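Local coordinates for aldehyde dehydrogenase (Anabaena variabilis, PDB 4H7N), which probably oxidises aldehydes to carboxylic acids with NAD+ as the electron acceptor, at residues Leu86-Phe91 with Phe138-Ser143; Gly257-Thr262 with Gly303-Ile308; Ser277-Phe282 with Val372-Asp377; Ala395-Ser400 with Asn419-Thr424; Tyr20-Pro25 with Phe188-Gly193. All coordinates share one frame; numbering follows the deposited sequence.

Contact 1: residues Leu86-Phe91 with Phe138-Ser143; sequences LEIDSF and FPLTLS
E87 reaches from helix 82-106 to the first turn of helix 139-144. Its carboxylate oxygen OE2 is gripped by two backbone N-H groups. The straighter bond comes from T141 N, 3.1 Å from E87 OE2 with an angle of 164° at the hydrogen. It uses the anti lone pair of that oxygen. The second, from L140 N to E87 OE2, is 2.9 Å long but weak, because it is bent to 127°. The negative charge thus sits at the amino end of a helix, which would be expected to stabilise it. The other oxygen, OE1, makes a salt bridge to R80, so both halves of the carboxylate are held. OE1 also lies at the edge of the F138 ring, whose plane stands almost perpendicular to the carboxylate.

T141 packs beside this polar centre. Its CG2 lies anti to its own carbonyl carbon and comes within 3.3 Å of the backbone atom E87 O. It also touches S90 OG at 3.7 Å. Further out the contact is apolar. L140 CD1 makes a CH-pi contact over one face of the F91 ring, 4.2 Å from its centroid. The other branch, L140 CD2, packs 3.7 Å from F91 CB and 3.9 Å from I88 CG1. The two helix segments run nearly parallel, 24° apart, with axes 8.9 Å from each other.

F138, P139 and L140 belong to the short sequence that in aldehyde dehydrogenases follows the asparagine of the oxyanion hole. E87 thus ties helix 82-106 to the chain just after this asparagine, near the probable catalytic pocket.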
# COMPACT_ATOMS: atom_id res chain seq x y z
N LEU A 86 0.07 -20.42 -24.61
CA LEU A 86 -0.42 -19.08 -24.27
C LEU A 86 0.30 -18.48 -23.09
O LEU A 86 0.60 -17.28 -23.10
CB LEU A 86 -1.93 -19.10 -24.01
CG LEU A 86 -2.81 -19.76 -25.09
CD1 LEU A 86 -4.28 -19.42 -24.79
CD2 LEU A 86 -2.46 -19.37 -26.54
N GLU A 87 0.60 -19.28 -22.08
CA GLU A 87 1.35 -18.75 -20.93
C GLU A 87 2.67 -18.23 -21.39
O GLU A 87 3.11 -17.14 -20.98
CB GLU A 87 1.64 -19.81 -19.88
CG GLU A 87 0.73 -19.84 -18.72
CD GLU A 87 1.24 -20.70 -17.57
OE1 GLU A 87 0.79 -21.85 -17.53
OE2 GLU A 87 2.03 -20.21 -16.69
N ILE A 88 3.34 -19.03 -22.23
CA ILE A 88 4.65 -18.61 -22.71
C ILE A 88 4.57 -17.31 -23.55
O ILE A 88 5.41 -16.43 -23.39
CB ILE A 88 5.37 -19.73 -23.46
CG1 ILE A 88 5.71 -20.84 -22.50
CG2 ILE A 88 6.64 -19.19 -24.06
CD1 ILE A 88 6.13 -22.18 -23.11
N ASP A 89 3.60 -17.23 -24.44
CA ASP A 89 3.42 -16.05 -25.29
C ASP A 89 3.13 -14.81 -24.43
O ASP A 89 3.68 -13.73 -24.65
CB ASP A 89 2.27 -16.29 -26.27
CG ASP A 89 2.65 -17.25 -27.40
OD1 ASP A 89 3.86 -17.35 -27.74
OD2 ASP A 89 1.73 -17.91 -27.95
N SER A 90 2.26 -14.99 -23.46
CA SER A 90 1.86 -13.95 -22.53
C SER A 90 3.04 -13.45 -21.65
O SER A 90 3.27 -12.23 -21.48
CB SER A 90 0.69 -14.44 -21.71
OG SER A 90 0.56 -13.68 -20.50
N PHE A 91 3.83 -14.37 -21.12
CA PHE A 91 5.12 -14.01 -20.46
C PHE A 91 6.05 -13.18 -21.36
O PHE A 91 6.55 -12.14 -20.97
CB PHE A 91 5.85 -15.31 -20.02
CG PHE A 91 7.26 -15.10 -19.52
CD1 PHE A 91 7.53 -14.22 -18.53
CD2 PHE A 91 8.29 -15.81 -20.04
CE1 PHE A 91 8.81 -14.05 -18.05
CE2 PHE A 91 9.55 -15.68 -19.58
CZ PHE A 91 9.81 -14.80 -18.57
N PHE A 138 -0.90 -21.25 -12.95
CA PHE A 138 -0.24 -20.69 -14.11
C PHE A 138 1.17 -20.41 -13.64
O PHE A 138 1.54 -19.30 -13.27
CB PHE A 138 -0.90 -19.40 -14.61
CG PHE A 138 -2.31 -19.56 -15.14
CD1 PHE A 138 -2.53 -20.00 -16.43
CD2 PHE A 138 -3.42 -19.12 -14.39
CE1 PHE A 138 -3.81 -20.11 -16.93
CE2 PHE A 138 -4.70 -19.22 -14.91
CZ PHE A 138 -4.89 -19.72 -16.18
N PRO A 139 1.96 -21.45 -13.56
CA PRO A 139 3.21 -21.33 -12.84
C PRO A 139 4.14 -20.28 -13.44
O PRO A 139 4.77 -19.54 -12.68
CB PRO A 139 3.84 -22.71 -12.94
CG PRO A 139 2.92 -23.53 -13.70
CD PRO A 139 1.75 -22.75 -14.19
N LEU A 140 4.23 -20.21 -14.77
CA LEU A 140 5.13 -19.28 -15.40
C LEU A 140 4.61 -17.88 -15.27
O LEU A 140 5.29 -17.00 -14.70
CB LEU A 140 5.37 -19.64 -16.87
CG LEU A 140 6.19 -18.63 -17.63
CD1 LEU A 140 7.62 -18.59 -17.11
CD2 LEU A 140 6.16 -18.90 -19.14
N THR A 141 3.39 -17.63 -15.71
CA THR A 141 2.95 -16.23 -15.77
C THR A 141 2.83 -15.64 -14.37
O THR A 141 3.18 -14.47 -14.17
CB THR A 141 1.67 -16.02 -16.56
OG1 THR A 141 0.74 -16.99 -16.15
CG2 THR A 141 1.88 -16.23 -18.09
N LEU A 142 2.34 -16.42 -13.42
CA LEU A 142 2.18 -15.87 -12.08
C LEU A 142 3.50 -15.77 -11.27
O LEU A 142 3.54 -15.04 -10.31
CB LEU A 142 1.05 -16.60 -11.32
CG LEU A 142 -0.33 -16.41 -12.00
CD1 LEU A 142 -1.48 -17.14 -11.34
CD2 LEU A 142 -0.74 -14.94 -12.11
N SER A 143 4.55 -16.51 -11.64
CA SER A 143 5.85 -16.31 -11.05
C SER A 143 6.48 -15.00 -11.56
O SER A 143 7.33 -14.43 -10.87
CB SER A 143 6.80 -17.48 -11.30
OG SER A 143 7.17 -17.59 -12.67

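Contact 2: residues Gly257-Thr262 with Gly303-Ile308; sequences GAVVNT and GAIGPI
T262 and G306 form a buried, polar and partly water-bridged contact. It joins the end of helix 247-259, with the turn after it, to the loop between helices 279-292 and 311-326. The direct link is a hydrogen bond from T262 OG1 to G306 O, 2.7 Å long. The hydroxyl stands above the plane of the carbonyl, 46° out of it. T262 OG1 lies anti to its own carbonyl carbon, chi1 -46°, and this turns it to the loop. The same oxygen accepts a bond from a water at 2.7 Å. That water also takes a weak bond from G306 N. T262 OG1 is therefore both donor and acceptor, and the water ties it back to the residue whose carbonyl it holds.

A second water bridges the backbones of N261 and A304. It accepts from N261 N at 3.0 Å and donates to A304 O at 3.1 Å.

I305 supplies the apolar part. Its CG2 packs against the side chain of T262, 3.9 Å from T262 CG2. Its CD1 swings to the helix end and meets V259 CG2 at 4.3 Å. N261 and T262 both have positive phi, so the chain turns sharply after the helix. In this family the turn probably leads to the catalytic cysteine.

The N261 side chain bonds elsewhere: OD1 to R80, ND2 to the carbonyls of N137 and Q264. V259 also rests on M370 of strand 369-375 and on F472 of the second subunit. I308 packs on helix 311-326 at Q313, A314 and I317.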
# COMPACT_ATOMS: atom_id res chain seq x y z
N GLY A 257 -14.64 -18.71 -19.60
CA GLY A 257 -14.27 -18.14 -18.34
C GLY A 257 -14.35 -19.13 -17.21
O GLY A 257 -13.51 -19.05 -16.31
N ALA A 258 -15.30 -20.06 -17.25
CA ALA A 258 -15.43 -21.06 -16.15
C ALA A 258 -14.51 -22.27 -16.25
O ALA A 258 -14.22 -22.85 -15.23
CB ALA A 258 -16.85 -21.53 -16.03
N VAL A 259 -14.07 -22.66 -17.45
CA VAL A 259 -13.35 -23.91 -17.56
C VAL A 259 -11.97 -23.84 -18.20
O VAL A 259 -11.27 -24.84 -18.21
CB VAL A 259 -14.20 -25.02 -18.21
CG1 VAL A 259 -15.57 -25.08 -17.57
CG2 VAL A 259 -14.29 -24.83 -19.71
N VAL A 260 -11.54 -22.67 -18.69
CA VAL A 260 -10.20 -22.52 -19.19
C VAL A 260 -9.26 -22.85 -18.02
O VAL A 260 -9.55 -22.56 -16.87
CB VAL A 260 -9.92 -21.12 -19.80
CG1 VAL A 260 -10.00 -20.04 -18.74
CG2 VAL A 260 -8.58 -21.11 -20.50
N ASN A 261 -8.20 -23.57 -18.34
CA ASN A 261 -7.26 -24.12 -17.37
C ASN A 261 -7.98 -25.05 -16.40
O ASN A 261 -7.60 -25.16 -15.24
CB ASN A 261 -6.53 -23.00 -16.60
CG ASN A 261 -5.14 -23.45 -16.10
OD1 ASN A 261 -4.43 -24.15 -16.80
ND2 ASN A 261 -4.80 -23.09 -14.89
N THR A 262 -9.04 -25.70 -16.86
CA THR A 262 -9.86 -26.60 -16.00
C THR A 262 -10.43 -25.84 -14.78
O THR A 262 -10.69 -26.42 -13.71
CB THR A 262 -9.08 -27.84 -15.57
OG1 THR A 262 -8.39 -28.40 -16.70
CG2 THR A 262 -9.99 -28.93 -15.03
N GLY A 303 -7.20 -32.92 -26.41
CA GLY A 303 -8.27 -32.07 -25.89
C GLY A 303 -7.79 -30.83 -25.18
O GLY A 303 -6.61 -30.67 -24.88
N ALA A 304 -8.74 -29.95 -24.92
CA ALA A 304 -8.45 -28.65 -24.34
C ALA A 304 -8.35 -28.70 -22.80
O ALA A 304 -7.72 -27.84 -22.19
CB ALA A 304 -9.55 -27.67 -24.76
N ILE A 305 -8.96 -29.70 -22.18
CA ILE A 305 -9.10 -29.67 -20.69
C ILE A 305 -8.05 -30.57 -20.06
O ILE A 305 -8.11 -31.82 -20.20
CB ILE A 305 -10.50 -30.12 -20.26
CG1 ILE A 305 -11.55 -29.31 -21.02
CG2 ILE A 305 -10.67 -30.01 -18.74
CD1 ILE A 305 -11.39 -27.81 -20.86
N GLY A 306 -7.08 -29.93 -19.41
CA GLY A 306 -6.05 -30.65 -18.68
C GLY A 306 -6.52 -31.23 -17.35
O GLY A 306 -7.64 -31.00 -16.93
N PRO A 307 -5.62 -31.93 -16.66
CA PRO A 307 -5.94 -32.51 -15.39
C PRO A 307 -6.00 -31.48 -14.28
O PRO A 307 -5.45 -30.38 -14.41
CB PRO A 307 -4.76 -33.45 -15.14
CG PRO A 307 -3.62 -32.83 -15.84
CD PRO A 307 -4.22 -32.18 -17.05
N ILE A 308 -6.58 -31.89 -13.16
CA ILE A 308 -6.47 -31.12 -11.95
C ILE A 308 -5.06 -31.31 -11.45
O ILE A 308 -4.67 -32.42 -11.16
CB ILE A 308 -7.46 -31.62 -10.92
CG1 ILE A 308 -8.87 -31.48 -11.51
CG2 ILE A 308 -7.32 -30.87 -9.62
CD1 ILE A 308 -9.84 -32.43 -10.86
O HOH W 1 -8.32 -25.18 -20.81
O HOH W 2 -6.20 -27.31 -17.94

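Contact 3: residues Ser277-Phe282 with Val372-Asp377; sequences SKFEEF and VMPFPD
The F279 ring lies with one face on P374 and its edge at the backbone of V372. P374 CB makes a CH-pi contact 4.2 Å from the ring centroid, 21° off the normal. P374 CD lies over the same ring, 3.9 Å from F279 CE1. V372 O sits near the ring plane, 3.6 Å from F279 CE1. The same rim atom also meets V372 CG1 at 3.6 Å. F279 CG is anti to the backbone N, chi1 169°, which directs CG toward the strand. Y283 of the same helix meets the F279 ring with its plane at about 60°.

This is a helix laid on an open, largely parallel sheet. Helix 279-292 follows strand 269-275, and strand 369-375 is the neighbour of that strand. M373 is hydrogen-bonded through its backbone to I272 and V274 there. An alanine in place of F279 would probably open a gap over P374 and leave V372 CG1 without its nearest aromatic neighbour.

One turn on, F282 CE1 approaches V372 CG1 obliquely at 4.2 Å. F282 goes deeper, touching I272 and V274 of the sheet and L247, T251 and I254 of helix 247-259.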
# COMPACT_ATOMS: atom_id res chain seq x y z
N SER A 277 -36.55 -15.69 -17.09
CA SER A 277 -37.16 -15.94 -18.39
C SER A 277 -36.20 -16.51 -19.44
O SER A 277 -36.65 -17.02 -20.47
CB SER A 277 -37.78 -14.65 -18.97
OG SER A 277 -36.78 -13.66 -19.17
N LYS A 278 -34.89 -16.40 -19.22
CA LYS A 278 -33.89 -16.94 -20.18
C LYS A 278 -33.10 -18.11 -19.61
O LYS A 278 -32.21 -18.67 -20.26
CB LYS A 278 -32.89 -15.85 -20.57
CG LYS A 278 -33.54 -14.62 -21.15
CD LYS A 278 -34.25 -14.96 -22.46
CE LYS A 278 -34.76 -13.69 -23.11
NZ LYS A 278 -35.68 -14.00 -24.22
N PHE A 279 -33.43 -18.47 -18.39
CA PHE A 279 -32.66 -19.42 -17.61
C PHE A 279 -32.54 -20.79 -18.29
O PHE A 279 -31.42 -21.31 -18.51
CB PHE A 279 -33.30 -19.51 -16.22
CG PHE A 279 -32.76 -20.64 -15.40
CD1 PHE A 279 -31.49 -20.59 -14.91
CD2 PHE A 279 -33.55 -21.76 -15.14
CE1 PHE A 279 -30.98 -21.63 -14.15
CE2 PHE A 279 -33.05 -22.80 -14.40
CZ PHE A 279 -31.76 -22.74 -13.90
N GLU A 280 -33.68 -21.35 -18.66
CA GLU A 280 -33.76 -22.68 -19.25
C GLU A 280 -32.98 -22.72 -20.58
O GLU A 280 -32.14 -23.60 -20.81
CB GLU A 280 -35.24 -23.08 -19.46
CG GLU A 280 -35.38 -24.37 -20.26
CD GLU A 280 -36.81 -24.85 -20.49
OE1 GLU A 280 -37.77 -24.07 -20.27
OE2 GLU A 280 -36.98 -26.01 -20.96
N GLU A 281 -33.27 -21.76 -21.43
CA GLU A 281 -32.63 -21.63 -22.74
C GLU A 281 -31.09 -21.50 -22.64
O GLU A 281 -30.30 -22.11 -23.39
CB GLU A 281 -33.25 -20.40 -23.36
CG GLU A 281 -32.78 -19.92 -24.70
CD GLU A 281 -33.61 -18.70 -25.12
OE1 GLU A 281 -34.63 -18.34 -24.44
OE2 GLU A 281 -33.24 -18.11 -26.15
N PHE A 282 -30.67 -20.70 -21.68
CA PHE A 282 -29.27 -20.50 -21.40
C PHE A 282 -28.58 -21.78 -20.94
O PHE A 282 -27.53 -22.13 -21.46
CB PHE A 282 -29.11 -19.43 -20.32
CG PHE A 282 -27.70 -19.20 -19.89
CD1 PHE A 282 -27.16 -19.92 -18.87
CD2 PHE A 282 -26.93 -18.21 -20.49
CE1 PHE A 282 -25.85 -19.70 -18.46
CE2 PHE A 282 -25.61 -17.99 -20.09
CZ PHE A 282 -25.08 -18.74 -19.08
N VAL A 372 -25.60 -22.75 -12.01
CA VAL A 372 -26.44 -21.73 -12.62
C VAL A 372 -27.73 -21.51 -11.85
O VAL A 372 -28.48 -22.42 -11.69
CB VAL A 372 -26.79 -22.13 -14.07
CG1 VAL A 372 -27.50 -20.99 -14.78
CG2 VAL A 372 -25.50 -22.47 -14.81
N MSE A 373 -27.98 -20.28 -11.41
CA MSE A 373 -29.18 -19.94 -10.62
C MSE A 373 -30.03 -18.92 -11.34
O MSE A 373 -29.49 -17.97 -11.84
CB MSE A 373 -28.73 -19.20 -9.36
CG MSE A 373 -28.81 -20.06 -8.13
SE MSE A 373 -28.40 -19.00 -6.53
CE MSE A 373 -30.16 -18.62 -5.77
N PRO A 374 -31.36 -19.08 -11.37
CA PRO A 374 -32.19 -18.00 -11.91
C PRO A 374 -32.33 -16.80 -10.96
O PRO A 374 -32.13 -16.95 -9.77
CB PRO A 374 -33.56 -18.69 -12.08
CG PRO A 374 -33.59 -19.75 -11.06
CD PRO A 374 -32.17 -20.16 -10.77
N PHE A 375 -32.62 -15.60 -11.47
CA PHE A 375 -33.11 -14.49 -10.62
C PHE A 375 -34.41 -13.85 -11.13
O PHE A 375 -34.63 -13.71 -12.33
CB PHE A 375 -32.04 -13.42 -10.37
CG PHE A 375 -31.50 -12.79 -11.60
CD1 PHE A 375 -32.13 -11.71 -12.17
CD2 PHE A 375 -30.34 -13.28 -12.20
CE1 PHE A 375 -31.63 -11.11 -13.32
CE2 PHE A 375 -29.84 -12.69 -13.37
CZ PHE A 375 -30.47 -11.59 -13.92
N PRO A 376 -35.30 -13.45 -10.20
CA PRO A 376 -36.52 -12.77 -10.60
C PRO A 376 -36.34 -11.30 -10.97
O PRO A 376 -37.17 -10.77 -11.70
CB PRO A 376 -37.41 -12.89 -9.36
CG PRO A 376 -36.44 -12.92 -8.23
CD PRO A 376 -35.25 -13.69 -8.74
N ASP A 377 -35.31 -10.63 -10.46
CA ASP A 377 -35.08 -9.21 -10.76
C ASP A 377 -33.63 -8.85 -10.51
O ASP A 377 -32.91 -9.61 -9.87
CB ASP A 377 -35.99 -8.31 -9.91
CG ASP A 377 -35.91 -8.66 -8.43
OD1 ASP A 377 -34.83 -8.47 -7.82
OD2 ASP A 377 -36.92 -9.15 -7.89

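Contact 4: residues Ala395-Ser400 with Asn419-Thr424; sequences AVFAGS and NDAALT
N419 pairs with the end of strand 393-397 through its backbone and its side chain. The bond from N419 N to V396 O is 2.8 Å long and nearly straight, at 177°. The bond from A398 N to N419 OD1 is also 2.8 Å, and the donor lies in the plane of the amide carbonyl. Strand 393-397, helix 401-408 and strand 415-418 make a beta-alpha-beta unit at the border of the seven-stranded sheet as formed within this chain. Past strand 415-418 the chain turns back at N419, which has positive phi. A chi1 of -68° sets N419 CG beside the backbone N, and from there OD1 meets A398 N.

F397 lies obliquely against the peptide that follows N419. Its CE2 is 3.4 Å from D420 N, and its CZ meets A421 CB at 4.1 Å. F397 also touches A250, A253 and I254 of helix 247-259. D420 OD1 accepts from the next backbone nitrogen, A421 N, at 2.7 Å. The D420 side chain also packs on W471 of the second subunit. S400 caps helix 401-408 through a bond to E403 N. The buried carbonyl D420 O has no hydrogen-bond partner, and A395 CB lies 3.3 Å from it.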
# COMPACT_ATOMS: atom_id res chain seq x y z
N ALA A 395 -18.63 -10.48 -14.20
CA ALA A 395 -19.07 -10.23 -15.57
C ALA A 395 -20.57 -9.91 -15.60
O ALA A 395 -21.34 -10.53 -14.85
CB ALA A 395 -18.76 -11.40 -16.44
N VAL A 396 -20.98 -9.01 -16.49
CA VAL A 396 -22.39 -8.72 -16.70
C VAL A 396 -22.65 -8.67 -18.18
O VAL A 396 -21.92 -8.00 -18.91
CB VAL A 396 -22.77 -7.33 -16.12
CG1 VAL A 396 -24.26 -7.09 -16.28
CG2 VAL A 396 -22.40 -7.25 -14.62
N PHE A 397 -23.73 -9.33 -18.61
CA PHE A 397 -24.15 -9.42 -19.98
C PHE A 397 -25.53 -8.82 -20.12
O PHE A 397 -26.46 -9.14 -19.35
CB PHE A 397 -24.22 -10.86 -20.48
CG PHE A 397 -22.91 -11.56 -20.52
CD1 PHE A 397 -22.38 -12.11 -19.37
CD2 PHE A 397 -22.20 -11.67 -21.71
CE1 PHE A 397 -21.17 -12.74 -19.39
CE2 PHE A 397 -20.99 -12.34 -21.75
CZ PHE A 397 -20.48 -12.88 -20.58
N ALA A 398 -25.66 -7.96 -21.11
CA ALA A 398 -26.94 -7.44 -21.47
C ALA A 398 -26.99 -7.06 -22.95
O ALA A 398 -26.01 -7.20 -23.71
CB ALA A 398 -27.28 -6.24 -20.58
N GLY A 399 -28.15 -6.53 -23.32
CA GLY A 399 -28.46 -6.11 -24.68
C GLY A 399 -27.73 -4.86 -25.06
O GLY A 399 -27.69 -4.54 -26.21
N SER A 400 -27.16 -4.14 -24.10
CA SER A 400 -26.42 -2.94 -24.42
C SER A 400 -25.39 -2.72 -23.35
O SER A 400 -25.56 -3.20 -22.24
CB SER A 400 -27.37 -1.73 -24.48
OG SER A 400 -27.76 -1.35 -23.15
N ASN A 419 -20.40 -7.64 -21.24
CA ASN A 419 -20.75 -8.42 -22.46
C ASN A 419 -19.67 -9.38 -22.87
O ASN A 419 -19.62 -9.82 -23.99
CB ASN A 419 -21.20 -7.49 -23.57
CG ASN A 419 -22.52 -6.86 -23.21
OD1 ASN A 419 -23.27 -7.46 -22.47
ND2 ASN A 419 -22.79 -5.67 -23.70
N ASP A 420 -18.85 -9.73 -21.88
CA ASP A 420 -17.81 -10.73 -21.98
C ASP A 420 -17.49 -11.23 -20.58
O ASP A 420 -18.06 -10.73 -19.59
CB ASP A 420 -16.58 -10.11 -22.61
CG ASP A 420 -15.77 -11.09 -23.40
OD1 ASP A 420 -15.75 -12.30 -23.05
OD2 ASP A 420 -15.11 -10.61 -24.37
N ALA A 421 -16.61 -12.25 -20.47
CA ALA A 421 -16.25 -12.78 -19.15
C ALA A 421 -14.78 -13.03 -19.05
O ALA A 421 -14.13 -13.40 -20.04
CB ALA A 421 -17.01 -14.08 -18.84
N ALA A 422 -14.25 -12.81 -17.83
CA ALA A 422 -12.87 -13.06 -17.49
C ALA A 422 -11.85 -12.32 -18.32
O ALA A 422 -10.77 -12.86 -18.60
CB ALA A 422 -12.58 -14.57 -17.54
N LEU A 423 -12.17 -11.10 -18.73
CA LEU A 423 -11.27 -10.39 -19.65
C LEU A 423 -9.94 -10.11 -19.04
O LEU A 423 -8.93 -10.10 -19.77
CB LEU A 423 -11.89 -9.12 -20.22
CG LEU A 423 -12.93 -9.43 -21.28
CD1 LEU A 423 -13.76 -8.21 -21.58
CD2 LEU A 423 -12.26 -9.97 -22.54
N THR A 424 -9.88 -10.00 -17.70
CA THR A 424 -8.57 -9.74 -17.08
C THR A 424 -7.62 -10.90 -17.22
O THR A 424 -6.44 -10.73 -17.05
CB THR A 424 -8.62 -9.31 -15.62
OG1 THR A 424 -9.12 -10.39 -14.81
CG2 THR A 424 -9.52 -8.09 -15.50

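Contact 5: residues Tyr20-Pro25 with Phe188-Gly193; sequences YVIIPP and FVEGGG
P24 and G191 bring the two backbones closest, with their CA atoms 4.6 Å apart. Residues 20-22 are the end of strand 18-22, and residues 23-25 continue in an extended form past the loop after strand 186-188. The carbonyl of E190 points into the proline pair. P24 CA makes a C-H...O contact to E190 O at 3.3 Å, and P25 CD approaches the same oxygen. E190 O is buried here and has no hydrogen-bond partner. At the backbone angles of G191 a side chain would run into the carbonyl O before it and crowd P24 CB. A water links the backbones, accepting from E190 N and giving a weak bond to I23 O.

The E190 side chain runs extended beyond CG across I22. Its OE1 accepts from I23 N at 3.1 Å, nearly straight at 169°. The donor meets the anti side, 29° out of the carboxylate plane. I22 packs against the same carboxylate: its CB is 3.4 Å from E190 OE1, and I22 CG2 is 3.7 Å from E190 CD. OE2 takes a bond from another water, which accepts from Y20 OH at 2.6 Å. An alanine in place of E190 would probably leave I23 N without its acceptor and the Y20 water without its carboxylate mate.

P25 and V189 both rest on L30 and Q33 of helix 27-46. The loop is glycine-rich and joins a parallel strand to helix 193-200. Its G191 O bonds to K160. This strand-turn-helix is consistent with the Rossmann-type NAD-binding domain of the family.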
# COMPACT_ATOMS: atom_id res chain seq x y z
N TYR A 20 10.29 -35.82 -10.11
CA TYR A 20 11.07 -34.62 -9.98
C TYR A 20 11.32 -34.43 -8.50
O TYR A 20 10.52 -34.89 -7.70
CB TYR A 20 10.32 -33.44 -10.52
CG TYR A 20 11.17 -32.24 -10.85
CD1 TYR A 20 11.97 -32.25 -11.97
CD2 TYR A 20 11.13 -31.08 -10.08
CE1 TYR A 20 12.72 -31.15 -12.31
CE2 TYR A 20 11.89 -29.97 -10.41
CZ TYR A 20 12.68 -30.00 -11.53
OH TYR A 20 13.45 -28.95 -11.92
N VAL A 21 12.43 -33.80 -8.17
CA VAL A 21 12.84 -33.59 -6.77
C VAL A 21 13.29 -32.16 -6.67
O VAL A 21 14.01 -31.69 -7.52
CB VAL A 21 14.03 -34.45 -6.36
CG1 VAL A 21 14.46 -34.13 -4.94
CG2 VAL A 21 13.65 -35.93 -6.45
N ILE A 22 12.91 -31.46 -5.61
CA ILE A 22 13.47 -30.15 -5.38
C ILE A 22 14.07 -30.16 -3.98
O ILE A 22 13.71 -31.00 -3.17
CB ILE A 22 12.38 -29.07 -5.50
CG1 ILE A 22 11.24 -29.29 -4.51
CG2 ILE A 22 11.85 -29.00 -6.93
CD1 ILE A 22 10.18 -28.24 -4.65
N ILE A 23 14.96 -29.21 -3.71
CA ILE A 23 15.74 -29.12 -2.50
C ILE A 23 15.60 -27.76 -1.83
O ILE A 23 16.30 -26.86 -2.16
CB ILE A 23 17.25 -29.29 -2.79
CG1 ILE A 23 17.50 -30.43 -3.75
CG2 ILE A 23 18.05 -29.53 -1.51
CD1 ILE A 23 17.13 -31.74 -3.19
N PRO A 24 14.75 -27.65 -0.81
CA PRO A 24 14.56 -26.32 -0.27
C PRO A 24 15.74 -25.85 0.56
O PRO A 24 16.35 -26.64 1.26
CB PRO A 24 13.28 -26.43 0.56
CG PRO A 24 12.96 -27.87 0.67
CD PRO A 24 13.85 -28.65 -0.25
N PRO A 25 16.09 -24.57 0.46
CA PRO A 25 17.24 -24.15 1.28
C PRO A 25 16.83 -23.96 2.72
O PRO A 25 15.80 -23.32 2.97
CB PRO A 25 17.62 -22.80 0.66
CG PRO A 25 16.36 -22.30 0.05
CD PRO A 25 15.51 -23.47 -0.30
N PHE A 188 16.06 -17.76 -8.13
CA PHE A 188 14.95 -18.70 -7.98
C PHE A 188 15.26 -19.66 -6.81
O PHE A 188 16.37 -20.17 -6.74
CB PHE A 188 14.82 -19.57 -9.21
CG PHE A 188 14.29 -18.83 -10.38
CD1 PHE A 188 12.95 -18.60 -10.51
CD2 PHE A 188 15.15 -18.34 -11.34
CE1 PHE A 188 12.45 -17.92 -11.58
CE2 PHE A 188 14.65 -17.64 -12.44
CZ PHE A 188 13.31 -17.44 -12.54
N VAL A 189 14.31 -19.84 -5.91
CA VAL A 189 14.46 -20.78 -4.81
C VAL A 189 13.28 -21.73 -4.82
O VAL A 189 12.19 -21.38 -5.23
CB VAL A 189 14.61 -20.11 -3.44
CG1 VAL A 189 15.85 -19.20 -3.41
CG2 VAL A 189 13.42 -19.27 -3.10
N GLU A 190 13.51 -22.94 -4.38
CA GLU A 190 12.50 -24.00 -4.41
C GLU A 190 12.02 -24.28 -3.00
O GLU A 190 12.81 -24.18 -2.04
CB GLU A 190 13.13 -25.29 -4.94
CG GLU A 190 13.40 -25.26 -6.42
CD GLU A 190 14.39 -26.36 -6.87
OE1 GLU A 190 15.03 -27.05 -5.99
OE2 GLU A 190 14.50 -26.52 -8.13
N GLY A 191 10.76 -24.68 -2.86
CA GLY A 191 10.31 -25.11 -1.57
C GLY A 191 8.84 -24.99 -1.44
O GLY A 191 8.19 -24.47 -2.34
N GLY A 192 8.33 -25.47 -0.30
CA GLY A 192 6.91 -25.33 0.00
C GLY A 192 6.64 -24.12 0.85
O GLY A 192 7.41 -23.19 0.89
N GLY A 193 5.52 -24.18 1.57
CA GLY A 193 5.05 -23.07 2.36
C GLY A 193 6.04 -22.60 3.39
O GLY A 193 6.14 -21.40 3.64
O HOH W 3 13.05 -26.58 -10.92
O HOH W 4 16.24 -24.01 -3.82

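How the contacts relate
Contacts 1 and 2 touch where F138 CZ meets N261 ND2 at 3.6 Å. Contact 1 lies nearest the predicted active-site residue, with the side chain of F138 about 10 Å from that of E232. Contact 2 touches contact 4 as well, through G257 CA and A422 CB at 4.0 Å, and both reach the second subunit. Contacts 3 and 4 belong to the same seven-stranded sheet, their centres about 16 Å apart. Contact 5 lies on the opposite side of the chain centre from both, about 47 Å from contact 3 between centres. In sequence, contact 1 is nested within the loop that contact 5 closes, and the segments of contacts 2 and 3 alternate along the chain.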